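Local coordinates for protein B-agarase (Saccharophagus degradans, PDB 4BQ2) that hydrolyses agarose as a family 50 exo-beta-agarase, cutting beta-1,4 linkages and probably releasing short neoagaro-oligosaccharides from the ends of the polysaccharide chain, at residues L132-G137 with G157-D162; F262-I267 with N596-G601; D449-M454 with A710-N715; G485-N490 with V623-S628; A536-A541 with S547-F552. All coordinates share one frame; numbering follows the deposited sequence.

Contact 1: residues L132-G137 with G157-D162; sequences LNLASG and GVKNLD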
# COMPACT_ATOMS: atom_id res chain seq x y z
N LEU A 132 -4.23 11.62 -3.46
CA LEU A 132 -2.92 11.43 -4.11
C LEU A 132 -3.03 11.25 -5.62
O LEU A 132 -2.04 11.21 -6.30
CB LEU A 132 -2.17 10.23 -3.49
CG LEU A 132 -2.07 10.33 -1.95
CD1 LEU A 132 -1.29 9.16 -1.36
CD2 LEU A 132 -1.46 11.65 -1.52
N ASN A 133 -4.24 11.10 -6.14
CA ASN A 133 -4.45 10.87 -7.57
C ASN A 133 -4.29 12.11 -8.42
O ASN A 133 -4.27 13.22 -7.90
CB ASN A 133 -5.87 10.34 -7.78
CG ASN A 133 -6.13 9.10 -6.97
OD1 ASN A 133 -7.00 9.08 -6.08
ND2 ASN A 133 -5.36 8.07 -7.24
N LEU A 134 -4.21 11.90 -9.74
CA LEU A 134 -4.41 12.98 -10.69
C LEU A 134 -5.93 13.17 -10.89
O LEU A 134 -6.74 12.37 -10.38
CB LEU A 134 -3.68 12.67 -11.98
CG LEU A 134 -2.16 12.68 -11.76
CD1 LEU A 134 -1.39 11.80 -12.71
CD2 LEU A 134 -1.58 14.09 -11.74
N ALA A 135 -6.31 14.19 -11.65
CA ALA A 135 -7.71 14.61 -11.78
C ALA A 135 -8.61 13.52 -12.36
O ALA A 135 -9.80 13.45 -12.02
CB ALA A 135 -7.82 15.88 -12.62
N SER A 136 -8.01 12.68 -13.21
CA SER A 136 -8.63 11.52 -13.85
C SER A 136 -9.13 10.44 -12.87
O SER A 136 -9.96 9.59 -13.25
CB SER A 136 -7.58 10.86 -14.71
OG SER A 136 -6.48 10.46 -13.88
N GLY A 137 -8.60 10.45 -11.65
CA GLY A 137 -8.90 9.38 -10.70
C GLY A 137 -8.00 8.17 -10.88
O GLY A 137 -8.32 7.07 -10.38
N GLY A 157 2.50 14.08 -3.14
CA GLY A 157 3.08 15.37 -2.81
C GLY A 157 2.38 16.50 -3.53
O GLY A 157 1.20 16.39 -3.94
N VAL A 158 3.10 17.60 -3.73
CA VAL A 158 2.50 18.81 -4.29
C VAL A 158 2.61 18.82 -5.82
O VAL A 158 3.72 18.73 -6.36
CB VAL A 158 3.12 20.10 -3.68
CG1 VAL A 158 2.55 21.34 -4.36
CG2 VAL A 158 2.85 20.17 -2.18
N LYS A 159 1.47 18.92 -6.50
CA LYS A 159 1.46 18.90 -7.98
C LYS A 159 2.02 20.17 -8.64
O LYS A 159 2.62 20.11 -9.72
CB LYS A 159 0.05 18.63 -8.51
CG LYS A 159 -0.31 17.13 -8.59
CD LYS A 159 -1.02 16.65 -7.32
CE LYS A 159 -1.68 15.27 -7.57
NZ LYS A 159 -2.63 14.93 -6.45
N ASN A 160 1.80 21.31 -8.00
CA ASN A 160 2.32 22.57 -8.52
C ASN A 160 3.22 23.29 -7.54
O ASN A 160 2.75 23.98 -6.63
CB ASN A 160 1.16 23.44 -8.99
CG ASN A 160 0.42 22.80 -10.14
OD1 ASN A 160 0.96 22.70 -11.25
ND2 ASN A 160 -0.77 22.28 -9.87
N LEU A 161 4.51 23.07 -7.74
CA LEU A 161 5.57 23.69 -6.95
C LEU A 161 5.72 25.17 -7.34
O LEU A 161 5.23 25.58 -8.38
CB LEU A 161 6.91 22.96 -7.17
CG LEU A 161 7.03 21.51 -6.67
CD1 LEU A 161 8.46 21.02 -6.85
CD2 LEU A 161 6.59 21.38 -5.21
N ASP A 162 6.41 25.94 -6.49
CA ASP A 162 6.79 27.33 -6.80
C ASP A 162 8.02 27.30 -7.70
O ASP A 162 9.16 27.27 -7.22
CB ASP A 162 7.06 28.12 -5.50
CG ASP A 162 7.45 29.58 -5.74
OD1 ASP A 162 7.46 30.07 -6.89
OD2 ASP A 162 7.76 30.24 -4.73
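Two loops of the agarase CBM-like domain are tied here by one lysine: Lys159, just beyond strand 150-155, reaches across to the backbone of Leu132-Leu134. Its ammonium nitrogen NZ donates to the carbonyl O of Asn133 at 2.8 Å. The C=O...N angle is 142° and the nitrogen lies 37° out of the carbonyl plane, so the approach is from above the peptide and not on a lone pair. The methylene beside it takes part as well, with Lys159 CE 3.3 Å from the same Asn133 O. By contrast, Lys159 NZ stands 3.8 Å from Leu132 O, a proximity without a bond.

Lys159 departs from a fully extended form at chi2 (93°), then runs nearly straight through chi3 and chi4. Its CE passes 4.3 Å from Leu134 CD2, the closest apolar approach of the pair.

The receiving loop, between strands 110-115 and 150-155, goes straight into a type I beta turn from Leu134 to Gly137, closed by Gly137 N to Leu134 O at 3.0 Å. Gly137 has a positive phi, a conformation in which a CB would press on the preceding carbonyl O. The lysine nitrogen also forms a salt bridge with Asp125, its stronger polar partner, so the ammonium group ties two points of the same connection, the Asp125 carboxylate and the Asn133 carbonyl, to the loop after strand 150-155. On its far side, the turn is joined to Arg341, which donates to the carbonyl O of Ser136.

Contact 2: residues F262-I267 with N596-G601; sequences FRTEKI and NHLYLG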
# COMPACT_ATOMS: atom_id res chain seq x y z
N PHE A 262 -3.74 -22.56 15.62
CA PHE A 262 -2.43 -21.93 15.32
C PHE A 262 -1.93 -21.13 16.53
O PHE A 262 -2.71 -20.47 17.19
CB PHE A 262 -2.51 -21.01 14.10
CG PHE A 262 -2.52 -21.77 12.80
CD1 PHE A 262 -3.71 -22.23 12.27
CD2 PHE A 262 -1.33 -22.07 12.16
CE1 PHE A 262 -3.73 -22.97 11.07
CE2 PHE A 262 -1.31 -22.83 10.97
CZ PHE A 262 -2.53 -23.28 10.42
N ARG A 263 -0.62 -21.20 16.81
CA ARG A 263 -0.04 -20.51 17.97
C ARG A 263 1.38 -20.12 17.68
O ARG A 263 1.89 -20.47 16.63
CB ARG A 263 -0.13 -21.40 19.25
CG ARG A 263 0.64 -22.70 19.12
CD ARG A 263 0.45 -23.62 20.34
NE ARG A 263 1.37 -24.74 20.19
CZ ARG A 263 2.63 -24.73 20.61
NH1 ARG A 263 3.11 -23.67 21.24
NH2 ARG A 263 3.40 -25.80 20.42
N THR A 264 2.03 -19.39 18.59
CA THR A 264 3.43 -18.96 18.33
C THR A 264 4.42 -19.70 19.24
O THR A 264 4.08 -20.13 20.38
CB THR A 264 3.64 -17.46 18.56
OG1 THR A 264 3.42 -17.14 19.94
CG2 THR A 264 2.71 -16.62 17.67
N GLU A 265 5.63 -19.87 18.73
CA GLU A 265 6.68 -20.47 19.54
C GLU A 265 8.03 -20.19 18.91
O GLU A 265 8.16 -20.26 17.68
CB GLU A 265 6.50 -21.97 19.63
CG GLU A 265 7.54 -22.63 20.51
CD GLU A 265 6.89 -23.63 21.42
OE1 GLU A 265 5.94 -23.24 22.13
OE2 GLU A 265 7.32 -24.79 21.38
N LYS A 266 9.01 -19.89 19.75
CA LYS A 266 10.40 -19.77 19.29
C LYS A 266 10.99 -21.18 19.08
O LYS A 266 10.89 -22.06 19.96
CB LYS A 266 11.21 -18.94 20.28
CG LYS A 266 12.20 -17.98 19.64
CD LYS A 266 13.04 -17.30 20.72
CE LYS A 266 12.20 -16.32 21.54
NZ LYS A 266 12.93 -15.69 22.68
N ILE A 267 11.53 -21.43 17.90
CA ILE A 267 12.11 -22.71 17.61
C ILE A 267 13.58 -22.46 17.28
O ILE A 267 13.90 -21.75 16.32
CB ILE A 267 11.38 -23.45 16.48
CG1 ILE A 267 9.90 -23.64 16.84
CG2 ILE A 267 12.08 -24.78 16.20
CD1 ILE A 267 9.04 -24.23 15.73
N ASN A 596 -9.56 -18.73 21.44
CA ASN A 596 -8.54 -19.65 20.99
C ASN A 596 -7.58 -19.06 19.94
O ASN A 596 -6.52 -19.64 19.69
CB ASN A 596 -9.18 -20.89 20.39
CG ASN A 596 -10.12 -21.60 21.35
OD1 ASN A 596 -11.35 -21.67 21.12
ND2 ASN A 596 -9.58 -22.08 22.42
N HIS A 597 -7.94 -17.92 19.34
CA HIS A 597 -7.24 -17.46 18.14
C HIS A 597 -6.29 -16.31 18.38
O HIS A 597 -6.53 -15.48 19.25
CB HIS A 597 -8.27 -17.11 17.05
CG HIS A 597 -8.91 -18.33 16.48
ND1 HIS A 597 -10.01 -18.93 17.05
CD2 HIS A 597 -8.58 -19.09 15.41
CE1 HIS A 597 -10.33 -20.01 16.36
NE2 HIS A 597 -9.49 -20.12 15.34
N LEU A 598 -5.17 -16.32 17.64
CA LEU A 598 -4.15 -15.26 17.73
C LEU A 598 -4.70 -13.93 17.27
O LEU A 598 -5.45 -13.86 16.26
CB LEU A 598 -2.96 -15.61 16.84
CG LEU A 598 -2.25 -16.90 17.21
CD1 LEU A 598 -1.25 -17.25 16.11
CD2 LEU A 598 -1.58 -16.69 18.55
N TYR A 599 -4.38 -12.88 18.02
CA TYR A 599 -4.76 -11.55 17.60
C TYR A 599 -3.51 -10.95 16.97
O TYR A 599 -2.44 -10.94 17.57
CB TYR A 599 -5.26 -10.71 18.80
CG TYR A 599 -5.21 -9.21 18.57
CD1 TYR A 599 -5.75 -8.64 17.41
CD2 TYR A 599 -4.68 -8.36 19.55
CE1 TYR A 599 -5.70 -7.27 17.20
CE2 TYR A 599 -4.62 -7.00 19.36
CZ TYR A 599 -5.12 -6.45 18.18
OH TYR A 599 -5.07 -5.10 18.02
N LEU A 600 -3.66 -10.43 15.76
CA LEU A 600 -2.50 -10.10 14.93
C LEU A 600 -2.22 -8.60 14.78
O LEU A 600 -1.52 -8.19 13.86
CB LEU A 600 -2.66 -10.75 13.55
CG LEU A 600 -2.94 -12.26 13.55
CD1 LEU A 600 -3.34 -12.66 12.14
CD2 LEU A 600 -1.73 -13.09 14.03
N GLY A 601 -2.76 -7.77 15.67
CA GLY A 601 -2.37 -6.33 15.61
C GLY A 601 -3.11 -5.52 14.55
O GLY A 601 -4.19 -5.92 14.13
O HOH W 1 -4.89 -18.82 16.03
O HOH W 2 -3.78 -19.71 19.66
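Leu598 pushes its side chain from the short, weakly bonded strand 598-599 against the backbone of Phe262-Thr264, at the start of strand 263-267. Its CB is directed at that strand and carries the branch forward. With chi1 at -61°, CG lies anti to the carbonyl carbon and arrives 3.6 Å from Phe262 O. From there the two methyls divide the work. CD1 lies 3.7 Å from Phe262 O and 3.9 Å from Arg263 CA. The same methyl also comes within 4.3 Å of Thr264 CG2. CD2 lies a little farther off, 4.2 Å from Arg263 CA.

The polar half of the contact runs through two waters. One donates to Phe262 O and accepts from Leu598 N, each at 3.0 Å. The second donates to both Phe262 O and Asn596 O, the latter at 2.7 Å. The carbonyl of Phe262 thus takes two water hydrogens while a leucine branch lies against it.

Strand 263-267 pairs with strand 270-274, whose Leu273 also touches Leu598. On its other flank, strand 598-599 is bonded to Val486 of strand 483-488. The hairpin therefore lies against the beginning of a barrel strand. With hydrocarbon in direct touch and the main-chain polar groups bridged by water, the outer hairpin meets that strand through side chain and water and not through strand pairing.

Contact 3: residues D449-M454 with A710-N715; sequences DFWGAM and AYDGEN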
# COMPACT_ATOMS: atom_id res chain seq x y z
N ASP A 449 -4.67 12.65 9.43
CA ASP A 449 -5.31 11.35 9.32
C ASP A 449 -5.51 11.04 7.85
O ASP A 449 -6.14 11.82 7.10
CB ASP A 449 -6.67 11.37 10.01
CG ASP A 449 -6.58 11.73 11.47
OD1 ASP A 449 -5.58 11.38 12.14
OD2 ASP A 449 -7.55 12.35 11.96
N PHE A 450 -4.98 9.89 7.44
CA PHE A 450 -5.01 9.50 6.05
C PHE A 450 -6.27 8.73 5.64
O PHE A 450 -7.14 9.27 4.95
CB PHE A 450 -3.74 8.73 5.66
CG PHE A 450 -3.64 8.53 4.19
CD1 PHE A 450 -3.33 9.62 3.36
CD2 PHE A 450 -3.96 7.30 3.60
CE1 PHE A 450 -3.30 9.48 1.99
CE2 PHE A 450 -3.91 7.15 2.22
CZ PHE A 450 -3.59 8.25 1.41
N TRP A 451 -6.37 7.47 6.02
CA TRP A 451 -7.56 6.67 5.64
C TRP A 451 -8.86 7.15 6.30
O TRP A 451 -9.95 6.91 5.77
CB TRP A 451 -7.30 5.20 5.96
CG TRP A 451 -6.22 4.53 5.13
CD1 TRP A 451 -5.10 3.89 5.60
CD2 TRP A 451 -6.19 4.37 3.70
NE1 TRP A 451 -4.37 3.37 4.56
CE2 TRP A 451 -5.01 3.66 3.38
CE3 TRP A 451 -7.04 4.80 2.65
CZ2 TRP A 451 -4.66 3.34 2.05
CZ3 TRP A 451 -6.69 4.48 1.33
CH2 TRP A 451 -5.51 3.75 1.04
N GLY A 452 -8.76 7.84 7.44
CA GLY A 452 -9.94 8.24 8.21
C GLY A 452 -9.54 8.75 9.57
O GLY A 452 -8.37 8.63 9.97
N ALA A 453 -10.49 9.34 10.28
CA ALA A 453 -10.22 9.87 11.62
C ALA A 453 -9.92 8.74 12.61
O ALA A 453 -10.38 7.60 12.43
CB ALA A 453 -11.42 10.68 12.11
N MET A 454 -9.20 9.07 13.67
CA MET A 454 -8.81 8.09 14.69
C MET A 454 -9.89 7.95 15.76
O MET A 454 -10.60 8.94 16.07
CB MET A 454 -7.46 8.50 15.30
CG MET A 454 -6.31 8.33 14.33
SD MET A 454 -6.00 6.58 13.91
CE MET A 454 -5.16 6.05 15.42
N ALA A 710 -12.14 1.63 -7.46
CA ALA A 710 -13.18 2.62 -7.10
C ALA A 710 -12.88 3.39 -5.78
O ALA A 710 -13.13 4.60 -5.67
CB ALA A 710 -14.55 1.92 -7.05
N TYR A 711 -12.31 2.71 -4.79
CA TYR A 711 -12.06 3.33 -3.49
C TYR A 711 -11.16 4.57 -3.57
O TYR A 711 -11.48 5.58 -2.97
CB TYR A 711 -11.45 2.30 -2.52
CG TYR A 711 -11.17 2.77 -1.09
CD1 TYR A 711 -12.14 3.47 -0.35
CD2 TYR A 711 -9.96 2.44 -0.46
CE1 TYR A 711 -11.91 3.82 0.98
CE2 TYR A 711 -9.71 2.79 0.86
CZ TYR A 711 -10.68 3.49 1.57
OH TYR A 711 -10.41 3.85 2.87
N ASP A 712 -10.04 4.51 -4.28
CA ASP A 712 -9.09 5.61 -4.17
C ASP A 712 -8.17 5.80 -5.37
O ASP A 712 -7.18 6.54 -5.26
CB ASP A 712 -8.25 5.39 -2.90
CG ASP A 712 -7.28 4.25 -3.05
OD1 ASP A 712 -7.37 3.53 -4.09
OD2 ASP A 712 -6.41 4.09 -2.14
N GLY A 713 -8.43 5.07 -6.47
CA GLY A 713 -7.69 5.26 -7.73
C GLY A 713 -6.36 4.54 -7.85
O GLY A 713 -5.67 4.67 -8.87
N GLU A 714 -5.95 3.78 -6.84
CA GLU A 714 -4.76 2.94 -7.04
C GLU A 714 -5.00 2.06 -8.28
O GLU A 714 -6.06 1.41 -8.41
CB GLU A 714 -4.46 2.04 -5.82
CG GLU A 714 -3.96 2.79 -4.58
CD GLU A 714 -3.60 1.87 -3.43
OE1 GLU A 714 -3.61 0.62 -3.62
OE2 GLU A 714 -3.29 2.38 -2.32
N ASN A 715 -4.01 2.05 -9.17
CA ASN A 715 -4.10 1.43 -10.49
C ASN A 715 -2.86 0.62 -10.79
O ASN A 715 -2.26 0.77 -11.86
CB ASN A 715 -4.37 2.50 -11.60
CG ASN A 715 -3.25 3.56 -11.71
OD1 ASN A 715 -2.44 3.74 -10.79
ND2 ASN A 715 -3.20 4.23 -12.86
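A carboxylate oxygen sits at the rim of an indole: Asp712 OD2 is 3.3 Å from Trp451 CH2 and lies near the ring plane, facing C-H groups and not the pi cloud. Carboxylate and ring planes differ by 29°. The weakly positive C-H rim probably suits a carboxylate oxygen, although the main partner of Asp712 is Arg709, in a salt bridge. Asp712 OD1 also accepts from Glu714 N at 3.1 Å with an N-H...O angle of 173°. This Asx turn fixes the carboxylate beside the tryptophan.

Tyr711 meets the same six-membered ring differently. The planes are only 15° apart, but the rings are slid past each other and barely overlap. Tyr711 CE2 comes to 3.5 Å from Trp451 CZ3, and the hydroxyl OH equally near Trp451 CE3. Tyr711 extends to this point with CG anti to its backbone N. Phe450 CD2 covers the centre of one indole face, 3.6 Å above its plane.

The indole nitrogen binds Glu491, beyond strand 483-488. Packing of Trp451 on Tyr711 and Asp712 joins the loop between strands 443-444 and 454-455 to the one between strand 693-699 and helix 729-739.

Contact 4: residues G485-N490 with V623-S628; sequences GVFIDN and VVSYNS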
# COMPACT_ATOMS: atom_id res chain seq x y z
N GLY A 485 -5.28 -16.54 12.41
CA GLY A 485 -5.37 -15.44 13.33
C GLY A 485 -6.26 -14.35 12.77
O GLY A 485 -6.74 -14.46 11.64
N VAL A 486 -6.44 -13.29 13.56
CA VAL A 486 -7.35 -12.20 13.23
C VAL A 486 -6.62 -10.85 13.21
O VAL A 486 -6.08 -10.45 14.25
CB VAL A 486 -8.51 -12.10 14.30
CG1 VAL A 486 -9.46 -10.96 13.92
CG2 VAL A 486 -9.29 -13.42 14.43
N PHE A 487 -6.60 -10.17 12.04
CA PHE A 487 -6.21 -8.75 11.93
C PHE A 487 -7.39 -7.86 12.27
O PHE A 487 -8.55 -8.17 11.89
CB PHE A 487 -5.81 -8.41 10.48
CG PHE A 487 -4.54 -9.10 10.05
CD1 PHE A 487 -3.29 -8.70 10.57
CD2 PHE A 487 -4.57 -10.13 9.13
CE1 PHE A 487 -2.12 -9.33 10.16
CE2 PHE A 487 -3.39 -10.78 8.73
CZ PHE A 487 -2.17 -10.37 9.25
N ILE A 488 -7.15 -6.80 13.01
CA ILE A 488 -8.22 -5.83 13.24
C ILE A 488 -7.69 -4.46 12.80
O ILE A 488 -6.62 -4.02 13.24
CB ILE A 488 -8.69 -5.78 14.71
CG1 ILE A 488 -9.28 -7.14 15.17
CG2 ILE A 488 -9.72 -4.65 14.88
CD1 ILE A 488 -10.61 -7.57 14.56
N ASP A 489 -8.45 -3.80 11.92
CA ASP A 489 -8.09 -2.45 11.40
C ASP A 489 -6.83 -2.51 10.52
O ASP A 489 -6.33 -3.58 10.29
CB ASP A 489 -7.94 -1.42 12.53
CG ASP A 489 -9.28 -1.01 13.13
OD1 ASP A 489 -10.35 -1.18 12.46
OD2 ASP A 489 -9.27 -0.51 14.29
N ASN A 490 -6.35 -1.37 10.01
CA ASN A 490 -5.27 -1.39 9.06
C ASN A 490 -4.74 0.03 8.86
O ASN A 490 -5.56 0.95 8.61
CB ASN A 490 -5.80 -1.92 7.72
CG ASN A 490 -4.77 -1.88 6.62
OD1 ASN A 490 -3.81 -2.65 6.66
ND2 ASN A 490 -4.98 -1.04 5.58
N VAL A 623 0.88 -11.43 17.82
CA VAL A 623 1.84 -11.26 16.73
C VAL A 623 1.70 -9.78 16.28
O VAL A 623 0.57 -9.34 16.03
CB VAL A 623 1.53 -12.19 15.54
CG1 VAL A 623 2.54 -11.98 14.42
CG2 VAL A 623 1.57 -13.66 15.93
N VAL A 624 2.80 -9.04 16.19
CA VAL A 624 2.76 -7.64 15.76
C VAL A 624 2.86 -7.56 14.23
O VAL A 624 3.79 -8.14 13.62
CB VAL A 624 3.90 -6.81 16.40
CG1 VAL A 624 3.75 -5.34 16.01
CG2 VAL A 624 3.85 -6.92 17.93
N SER A 625 1.92 -6.86 13.58
CA SER A 625 1.92 -6.81 12.09
C SER A 625 2.38 -5.47 11.57
O SER A 625 2.02 -4.41 12.12
CB SER A 625 0.52 -7.10 11.52
OG SER A 625 -0.44 -6.40 12.26
N TYR A 626 3.16 -5.53 10.49
CA TYR A 626 3.69 -4.34 9.81
C TYR A 626 3.44 -4.54 8.30
O TYR A 626 3.62 -5.64 7.77
CB TYR A 626 5.20 -4.22 10.00
CG TYR A 626 5.70 -4.28 11.45
CD1 TYR A 626 5.77 -3.12 12.24
CD2 TYR A 626 6.07 -5.50 12.03
CE1 TYR A 626 6.22 -3.16 13.57
CE2 TYR A 626 6.52 -5.56 13.36
CZ TYR A 626 6.59 -4.40 14.12
OH TYR A 626 7.03 -4.45 15.43
N ASN A 627 3.08 -3.46 7.62
CA ASN A 627 3.04 -3.43 6.14
C ASN A 627 4.32 -2.69 5.72
O ASN A 627 4.53 -1.58 6.18
CB ASN A 627 1.82 -2.61 5.67
CG ASN A 627 0.51 -3.30 6.00
OD1 ASN A 627 0.51 -4.47 6.38
ND2 ASN A 627 -0.60 -2.57 5.90
N SER A 628 5.16 -3.29 4.88
CA SER A 628 6.44 -2.68 4.56
C SER A 628 6.73 -2.81 3.07
O SER A 628 7.18 -3.86 2.57
CB SER A 628 7.59 -3.27 5.42
OG SER A 628 8.83 -2.56 5.19
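Phe487 turns the edge of its ring to Ser625, with CE1 3.7 Å from Ser625 CB and the hydroxyl OG 4.0 Å from both CE1 and CD1. The serine atoms lie near the ring plane, so this is contact at the rim and not over a face. Phe487 has CG beside its backbone N (chi1 -68°), which swings the ring across to the other strand. The faces of the ring are turned elsewhere, and Arg603 makes a cation-pi contact with it. Ser625 OG is held by bonds with Leu600 O and Arg603 N, and this fixes the hydroxyl alongside the phenyl edge.

Further along the strands two amides meet. Asn627 ND2 donates to Asn490 OD1 in a weak bond of 3.3 Å, bent to 148° at the hydrogen. The side chains cross at roughly a right angle and their amide planes are 44° apart. Each amide has a stronger engagement: Asn490 OD1 accepts from Arg603 NE, while Asn627 ND2 donates to Glu491. Both side chains also pack against Glu652.

No backbone pairing joins the two segments, whose CA atoms come no nearer than 8.4 Å, at Phe487 and Ser625. Strand 598-599 runs between them, bonded to Val486. Facing side chains from such next-but-one parallel strands are typical of the interior of a (beta/alpha)8 barrel. The Asn490-Glu491 pair beyond the end of strand 483-488, with Glu652 at the end of strand 648-652, is consistent with the active-site layout of clan GH-A glycosidases.

Contact 5: residues A536-A541 with S547-F552; sequences AALNNA and SSWAEF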
# COMPACT_ATOMS: atom_id res chain seq x y z
N ALA A 536 1.12 24.75 38.47
CA ALA A 536 2.36 25.51 38.47
C ALA A 536 3.49 24.65 37.92
O ALA A 536 4.34 25.14 37.16
CB ALA A 536 2.68 26.05 39.87
N ALA A 537 3.51 23.36 38.26
CA ALA A 537 4.56 22.47 37.77
C ALA A 537 4.43 22.33 36.25
O ALA A 537 5.43 22.35 35.53
CB ALA A 537 4.51 21.12 38.45
N LEU A 538 3.19 22.21 35.78
CA LEU A 538 2.93 22.05 34.35
C LEU A 538 3.29 23.34 33.62
O LEU A 538 3.95 23.30 32.57
CB LEU A 538 1.46 21.66 34.10
CG LEU A 538 1.05 21.54 32.62
CD1 LEU A 538 -0.01 20.48 32.37
CD2 LEU A 538 0.60 22.87 32.01
N ASN A 539 2.89 24.50 34.16
CA ASN A 539 3.29 25.80 33.60
C ASN A 539 4.78 25.93 33.38
O ASN A 539 5.22 26.42 32.33
CB ASN A 539 2.84 26.94 34.50
CG ASN A 539 1.39 27.31 34.28
OD1 ASN A 539 0.86 27.20 33.18
ND2 ASN A 539 0.75 27.78 35.33
N ASN A 540 5.57 25.53 34.37
CA ASN A 540 7.01 25.64 34.25
C ASN A 540 7.56 24.60 33.29
O ASN A 540 8.54 24.86 32.63
CB ASN A 540 7.71 25.53 35.61
CG ASN A 540 7.82 26.87 36.32
OD1 ASN A 540 8.03 27.92 35.69
ND2 ASN A 540 7.69 26.84 37.63
N ALA A 541 6.95 23.43 33.23
CA ALA A 541 7.40 22.41 32.29
C ALA A 541 7.13 22.83 30.83
O ALA A 541 7.98 22.64 29.95
CB ALA A 541 6.80 21.04 32.60
N SER A 547 -3.93 29.70 34.34
CA SER A 547 -4.35 30.19 35.65
C SER A 547 -4.83 29.02 36.52
O SER A 547 -4.88 29.14 37.76
CB SER A 547 -5.46 31.21 35.47
OG SER A 547 -6.58 30.58 34.89
N SER A 548 -5.16 27.88 35.87
CA SER A 548 -5.71 26.72 36.59
C SER A 548 -5.74 25.43 35.77
O SER A 548 -5.58 25.46 34.53
CB SER A 548 -7.15 27.01 37.10
OG SER A 548 -8.08 27.09 36.03
N TRP A 549 -5.95 24.31 36.46
CA TRP A 549 -6.34 23.06 35.79
C TRP A 549 -7.62 23.21 34.98
O TRP A 549 -7.79 22.55 33.96
CB TRP A 549 -6.50 21.91 36.78
CG TRP A 549 -5.20 21.38 37.21
CD1 TRP A 549 -4.68 21.42 38.46
CD2 TRP A 549 -4.23 20.73 36.38
NE1 TRP A 549 -3.43 20.84 38.47
CE2 TRP A 549 -3.13 20.41 37.21
CE3 TRP A 549 -4.16 20.41 35.02
CZ2 TRP A 549 -1.98 19.75 36.73
CZ3 TRP A 549 -3.04 19.75 34.54
CH2 TRP A 549 -1.95 19.44 35.40
N ALA A 550 -8.52 24.08 35.44
CA ALA A 550 -9.77 24.33 34.73
C ALA A 550 -9.53 25.05 33.40
O ALA A 550 -10.17 24.72 32.40
CB ALA A 550 -10.75 25.08 35.62
N GLU A 551 -8.60 26.01 33.38
CA GLU A 551 -8.19 26.63 32.11
C GLU A 551 -7.44 25.63 31.22
O GLU A 551 -7.62 25.60 30.00
CB GLU A 551 -7.33 27.88 32.33
CG GLU A 551 -7.14 28.70 31.05
CD GLU A 551 -6.46 30.06 31.27
OE1 GLU A 551 -5.63 30.21 32.20
OE2 GLU A 551 -6.76 30.98 30.48
N PHE A 552 -6.58 24.83 31.83
CA PHE A 552 -5.90 23.78 31.09
C PHE A 552 -6.93 22.88 30.39
O PHE A 552 -6.77 22.52 29.20
CB PHE A 552 -5.04 22.93 32.03
CG PHE A 552 -4.48 21.72 31.36
CD1 PHE A 552 -3.32 21.81 30.61
CD2 PHE A 552 -5.14 20.50 31.44
CE1 PHE A 552 -2.80 20.70 29.98
CE2 PHE A 552 -4.63 19.38 30.80
CZ PHE A 552 -3.45 19.48 30.07
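With CG anti to the backbone N (chi1 176°) and chi2 at an uncommon 147°, Leu538 delivers one methyl, CD1, to two aromatic rings at once. Phe552 has a similar first torsion (chi1 171°), whereas Trp549 places CG beside its backbone N, and the two rings converge on that methyl. CD1 of Leu538 is 3.7 Å from Trp549 CH2 and equally 3.7 Å from Phe552 CE1. It approaches both rings at a slant. The leucine branch lies almost at right angles to the Phe552 side chain.

The rings also pack on each other: Trp549 CZ3 sits 3.8 Å above the Phe552 plane, near its rim, and Phe552 CD2 in turn lies at the edge of the indole. The indole edge thus points at the phenyl face, and both rings border the same methyl. Beyond them, Trp549 NE1 bonds the carbonyl of Lys533, and Arg521 forms a cation-pi contact with Phe552.

The start of the second helix is polar. Ser548 is its N-cap, its OG accepting from Glu551 N at 2.9 Å. Glu551 OE1 receives two bonds from Ser547, one from N at 2.8 Å, close to the C-O axis, and one from OG at 2.9 Å, from above the carboxylate plane. Helix 535-542 and the capped helix 549-552 are thus two consecutive short helices, folded back on each other across a six-residue link and packed on helix 519-532.

Overall arrangement
Contact 1 comes first along the chain, in the CBM-like domain, and closes before the others open. Contact 2 crosses contacts 3 and 4, their segments alternating; contact 4 is nested inside contact 3, and contact 5 inside contacts 2, 3 and 4. Contacts 2 and 4 lie 12 Å apart, centre to centre: strands 483-488, 598-599 and 624-627 belong to the barrel, with strand 263-267 in a hairpin beside it. Contact 3 lies, centre to centre, 18 Å from contact 4 and 15 Å from contact 1, which it touches through Leu132 and Phe450, joining the CBM-like domain to the catalytic part. The centre of contact 5 stands 39 Å from those of contacts 3 and 4, in a peripheral helical extension.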